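Local coordinates for uncharacterized protein (Bacteroides ovatus, PDB 4E6F) that is of unknown function but belongs to the DUF4468 family, whose domain has a TBP-like fold of antiparallel sheet and helices, at residues F27-M36 with A159-F170. Sequence-based numbering, arbitrary orientation.
Sequences FSKEFQIPGM and ADDMFMDVAVAF
Lys-29 CB sits over one face of the Phe-163 ring as a CH-pi contact, 3.6 Å from Phe-163 CG, while the carbonyl oxygen of Ala-159 lies over the opposite face. The edge of that ring meets the backbone of Phe-27, and Phe-163 CZ comes 3.6 Å from Ser-28 N. Two residues further along the strand, the Phe-31 ring takes Val-166 CG1 over a face, 3.5 Å from Phe-31 CZ. A chi1 of -62° sets its CG beside the backbone N. Phe-31 CZ lies 3.5 Å from Phe-163 O, which meets the ring at its edge. The Phe-31 and Phe-170 rings meet obliquely, centroids 5.9 Å apart and planes at 44°. In one of its two conformers Ile-33 puts CD1 on a face of Phe-170, and Met-36 SE adds an oblique Met-aromatic contact. At the other end Ala-159 CB packs on the Phe-27 ring face. No direct hydrogen bond joins the segments; bent at chi2 and chi3, Lys-29 brings NZ 3.0 Å from a water that also binds Asp-160 OD1, itself salt-bridged to Arg-12. The axes of strand 27-32 and helix 159-169 approach to 9.2 Å, at 23° between N-to-C directions. Helix 149-169 thus packs on the antiparallel sheet of the TBP-like fold, where strand 24-32 pairs with 107-119; helix 38-54 flanks helix 149-169, Trp-48 touching Val-166.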
loop_
_atom_site.group_PDB
_atom_site.type_symbol
_atom_site.label_atom_id
_atom_site.label_comp_id
_atom_site.label_asym_id
_atom_site.label_seq_id
_atom_site.Cartn_x
_atom_site.Cartn_y
_atom_site.Cartn_z
ATOM N N PHE A 27 6.144 1.834 0.410
ATOM C CA PHE A 27 5.823 1.635 -1.012
ATOM C C PHE A 27 5.504 2.999 -1.581
ATOM O O PHE A 27 4.890 3.807 -0.887
ATOM C CB PHE A 27 4.625 0.684 -1.183
ATOM C CG PHE A 27 4.870 -0.729 -0.719
ATOM C CD1 PHE A 27 4.604 -1.104 0.593
ATOM C CD2 PHE A 27 5.371 -1.689 -1.596
ATOM C CE1 PHE A 27 4.821 -2.423 1.026
ATOM C CE2 PHE A 27 5.592 -3.014 -1.161
ATOM C CZ PHE A 27 5.317 -3.367 0.145
ATOM N N SER A 28 5.923 3.286 -2.798
ATOM C CA SER A 28 5.629 4.608 -3.342
ATOM C C SER A 28 5.417 4.574 -4.844
ATOM O O SER A 28 5.926 3.690 -5.554
ATOM C CB SER A 28 6.735 5.598 -3.008
ATOM O OG SER A 28 7.952 5.222 -3.623
ATOM N N LYS A 29 4.669 5.564 -5.320
ATOM C CA LYS A 29 4.452 5.743 -6.742
ATOM C C LYS A 29 4.276 7.196 -7.012
ATOM O O LYS A 29 3.551 7.903 -6.283
ATOM C CB LYS A 29 3.235 4.949 -7.250
ATOM C CG LYS A 29 3.074 4.920 -8.797
ATOM C CD LYS A 29 3.948 3.884 -9.448
ATOM C CE LYS A 29 3.364 2.499 -9.361
ATOM N NZ LYS A 29 4.317 1.468 -9.843
ATOM N N GLU A 30 4.945 7.653 -8.069
ATOM C CA GLU A 30 4.805 9.020 -8.525
ATOM C C GLU A 30 3.842 9.045 -9.691
ATOM O O GLU A 30 3.828 8.101 -10.520
ATOM C CB GLU A 30 6.142 9.630 -8.970
ATOM C CG GLU A 30 7.120 9.924 -7.849
ATOM C CD GLU A 30 8.487 10.416 -8.291
ATOM O OE1 GLU A 30 8.865 10.180 -9.462
ATOM O OE2 GLU A 30 9.191 11.024 -7.453
ATOM N N PHE A 31 3.066 10.112 -9.778
ATOM C CA PHE A 31 2.116 10.279 -10.879
ATOM C C PHE A 31 2.389 11.603 -11.542
ATOM O O PHE A 31 2.570 12.624 -10.847
ATOM C CB PHE A 31 0.656 10.244 -10.355
ATOM C CG PHE A 31 0.309 8.926 -9.713
ATOM C CD1 PHE A 31 0.653 8.667 -8.385
ATOM C CD2 PHE A 31 -0.304 7.918 -10.452
ATOM C CE1 PHE A 31 0.400 7.417 -7.814
ATOM C CE2 PHE A 31 -0.587 6.674 -9.863
ATOM C CZ PHE A 31 -0.202 6.425 -8.571
ATOM N N GLN A 32 2.452 11.584 -12.891
ATOM C CA GLN A 32 2.625 12.796 -13.671
ATOM C C GLN A 32 1.290 13.195 -14.238
ATOM O O GLN A 32 0.747 12.454 -15.065
ATOM C CB GLN A 32 3.623 12.563 -14.817
ATOM C CG GLN A 32 5.036 12.209 -14.387
ATOM C CD GLN A 32 5.779 13.459 -13.945
ATOM O OE1 GLN A 32 5.869 14.471 -14.665
ATOM N NE2 GLN A 32 6.333 13.407 -12.755
ATOM N N ILE A 33 0.764 14.347 -13.788
ATOM C CA ILE A 33 -0.510 14.914 -14.241
ATOM C C ILE A 33 -0.176 16.351 -14.649
ATOM O O ILE A 33 -0.536 17.310 -13.953
ATOM C CB ILE A 33 -1.613 14.800 -13.137
ATOM C CG1 ILE A 33 -1.453 13.536 -12.248
ATOM C CG2 ILE A 33 -2.939 14.752 -13.804
ATOM C CD1 ILE A 33 -0.863 13.809 -10.865
ATOM N N PRO A 34 0.645 16.505 -15.722
ATOM C CA PRO A 34 1.208 17.821 -16.033
ATOM C C PRO A 34 0.270 18.975 -16.266
ATOM O O PRO A 34 0.661 20.122 -16.008
ATOM C CB PRO A 34 2.084 17.553 -17.259
ATOM C CG PRO A 34 1.562 16.287 -17.855
ATOM C CD PRO A 34 1.195 15.482 -16.634
ATOM N N GLY A 35 -0.928 18.708 -16.751
ATOM C CA GLY A 35 -1.852 19.821 -16.963
ATOM C C GLY A 35 -2.505 20.385 -15.708
ATOM O O GLY A 35 -3.020 21.514 -15.742
HETATM N N MSE A 36 -2.462 19.642 -14.580
HETATM C CA MSE A 36 -3.160 20.038 -13.345
HETATM C C MSE A 36 -2.341 20.869 -12.377
HETATM O O MSE A 36 -1.157 20.605 -12.156
HETATM C CB MSE A 36 -3.636 18.786 -12.613
HETATM C CG MSE A 36 -4.660 17.973 -13.390
HETATM SE SE MSE A 36 -5.406 16.563 -12.212
HETATM C CE MSE A 36 -6.286 15.444 -13.612
ATOM N N ALA A 159 -0.310 -2.893 -2.311
ATOM C CA ALA A 159 0.266 -1.610 -2.718
ATOM C C ALA A 159 -0.004 -1.356 -4.211
ATOM O O ALA A 159 -0.431 -0.243 -4.580
ATOM C CB ALA A 159 1.760 -1.588 -2.440
ATOM N N ASP A 160 0.222 -2.375 -5.080
ATOM C CA ASP A 160 -0.057 -2.223 -6.505
ATOM C C ASP A 160 -1.516 -1.861 -6.753
ATOM O O ASP A 160 -1.813 -1.032 -7.634
ATOM C CB ASP A 160 0.278 -3.509 -7.259
ATOM C CG ASP A 160 1.759 -3.767 -7.399
ATOM O OD1 ASP A 160 2.549 -2.797 -7.245
ATOM O OD2 ASP A 160 2.130 -4.911 -7.783
ATOM N N ASP A 161 -2.425 -2.474 -5.976
ATOM C CA ASP A 161 -3.851 -2.191 -6.117
ATOM C C ASP A 161 -4.146 -0.727 -5.780
ATOM O O ASP A 161 -4.935 -0.070 -6.472
ATOM C CB ASP A 161 -4.680 -3.120 -5.230
ATOM C CG ASP A 161 -6.160 -3.044 -5.532
ATOM O OD1 ASP A 161 -6.534 -3.165 -6.731
ATOM O OD2 ASP A 161 -6.931 -2.756 -4.605
HETATM N N MSE A 162 -3.501 -0.228 -4.734
HETATM C CA MSE A 162 -3.691 1.156 -4.313
HETATM C C MSE A 162 -3.203 2.126 -5.369
HETATM O O MSE A 162 -3.876 3.121 -5.652
HETATM C CB MSE A 162 -2.955 1.421 -3.013
HETATM C CG MSE A 162 -3.199 2.837 -2.509
HETATM SE SE MSE A 162 -2.580 3.053 -0.707
HETATM C CE MSE A 162 -3.895 1.982 0.196
ATOM N N PHE A 163 -2.025 1.842 -5.953
ATOM C CA PHE A 163 -1.457 2.730 -6.956
ATOM C C PHE A 163 -2.303 2.719 -8.232
ATOM O O PHE A 163 -2.436 3.763 -8.877
ATOM C CB PHE A 163 0.008 2.394 -7.219
ATOM C CG PHE A 163 0.862 2.560 -5.976
ATOM C CD1 PHE A 163 0.637 3.620 -5.087
ATOM C CD2 PHE A 163 1.909 1.687 -5.708
ATOM C CE1 PHE A 163 1.420 3.775 -3.938
ATOM C CE2 PHE A 163 2.688 1.843 -4.549
ATOM C CZ PHE A 163 2.437 2.882 -3.678
HETATM N N MSE A 164 -2.907 1.568 -8.572
HETATM C CA MSE A 164 -3.838 1.510 -9.692
HETATM C C MSE A 164 -5.094 2.363 -9.381
HETATM O O MSE A 164 -5.570 3.112 -10.246
HETATM C CB MSE A 164 -4.237 0.048 -10.002
HETATM C CG MSE A 164 -5.324 -0.087 -11.089
HETATM SE SE MSE A 164 -4.856 0.664 -12.847
HETATM C CE MSE A 164 -3.331 -0.493 -13.264
ATOM N N ASP A 165 -5.597 2.278 -8.121
ATOM C CA ASP A 165 -6.755 3.039 -7.704
ATOM C C ASP A 165 -6.512 4.535 -7.887
ATOM O O ASP A 165 -7.398 5.259 -8.351
ATOM C CB ASP A 165 -7.076 2.734 -6.239
ATOM C CG ASP A 165 -8.550 2.668 -5.984
ATOM O OD1 ASP A 165 -9.237 1.858 -6.662
ATOM O OD2 ASP A 165 -9.035 3.453 -5.153
ATOM N N VAL A 166 -5.296 4.991 -7.527
ATOM C CA VAL A 166 -4.919 6.396 -7.680
ATOM C C VAL A 166 -4.879 6.763 -9.170
ATOM O O VAL A 166 -5.378 7.832 -9.556
ATOM C CB VAL A 166 -3.573 6.701 -6.995
ATOM C CG1 VAL A 166 -3.062 8.093 -7.369
ATOM C CG2 VAL A 166 -3.657 6.516 -5.470
ATOM N N ALA A 167 -4.243 5.903 -10.003
ATOM C CA ALA A 167 -4.144 6.179 -11.444
ATOM C C ALA A 167 -5.554 6.360 -12.035
ATOM O O ALA A 167 -5.781 7.276 -12.838
ATOM C CB ALA A 167 -3.416 5.037 -12.151
ATOM N N VAL A 168 -6.505 5.514 -11.595
ATOM C CA VAL A 168 -7.914 5.577 -12.035
ATOM C C VAL A 168 -8.549 6.903 -11.553
ATOM O O VAL A 168 -9.293 7.542 -12.311
ATOM C CB VAL A 168 -8.719 4.328 -11.560
ATOM C CG1 VAL A 168 -10.216 4.469 -11.855
ATOM C CG2 VAL A 168 -8.170 3.059 -12.205
ATOM N N ALA A 169 -8.226 7.334 -10.316
ATOM C CA ALA A 169 -8.739 8.615 -9.823
ATOM C C ALA A 169 -8.244 9.782 -10.703
ATOM O O ALA A 169 -8.939 10.797 -10.820
ATOM C CB ALA A 169 -8.317 8.836 -8.377
ATOM N N PHE A 170 -7.051 9.626 -11.330
ATOM C CA PHE A 170 -6.511 10.670 -12.211
ATOM C C PHE A 170 -6.956 10.494 -13.664
ATOM O O PHE A 170 -6.548 11.290 -14.515
ATOM C CB PHE A 170 -4.973 10.732 -12.112
ATOM C CG PHE A 170 -4.452 11.366 -10.833
ATOM C CD1 PHE A 170 -4.824 12.667 -10.475
ATOM C CD2 PHE A 170 -3.550 10.690 -10.024
ATOM C CE1 PHE A 170 -4.337 13.255 -9.300
ATOM C CE2 PHE A 170 -3.034 11.289 -8.863
ATOM C CZ PHE A 170 -3.435 12.569 -8.511
HETATM O O HOH W 1 2.388 -0.569 -8.912
#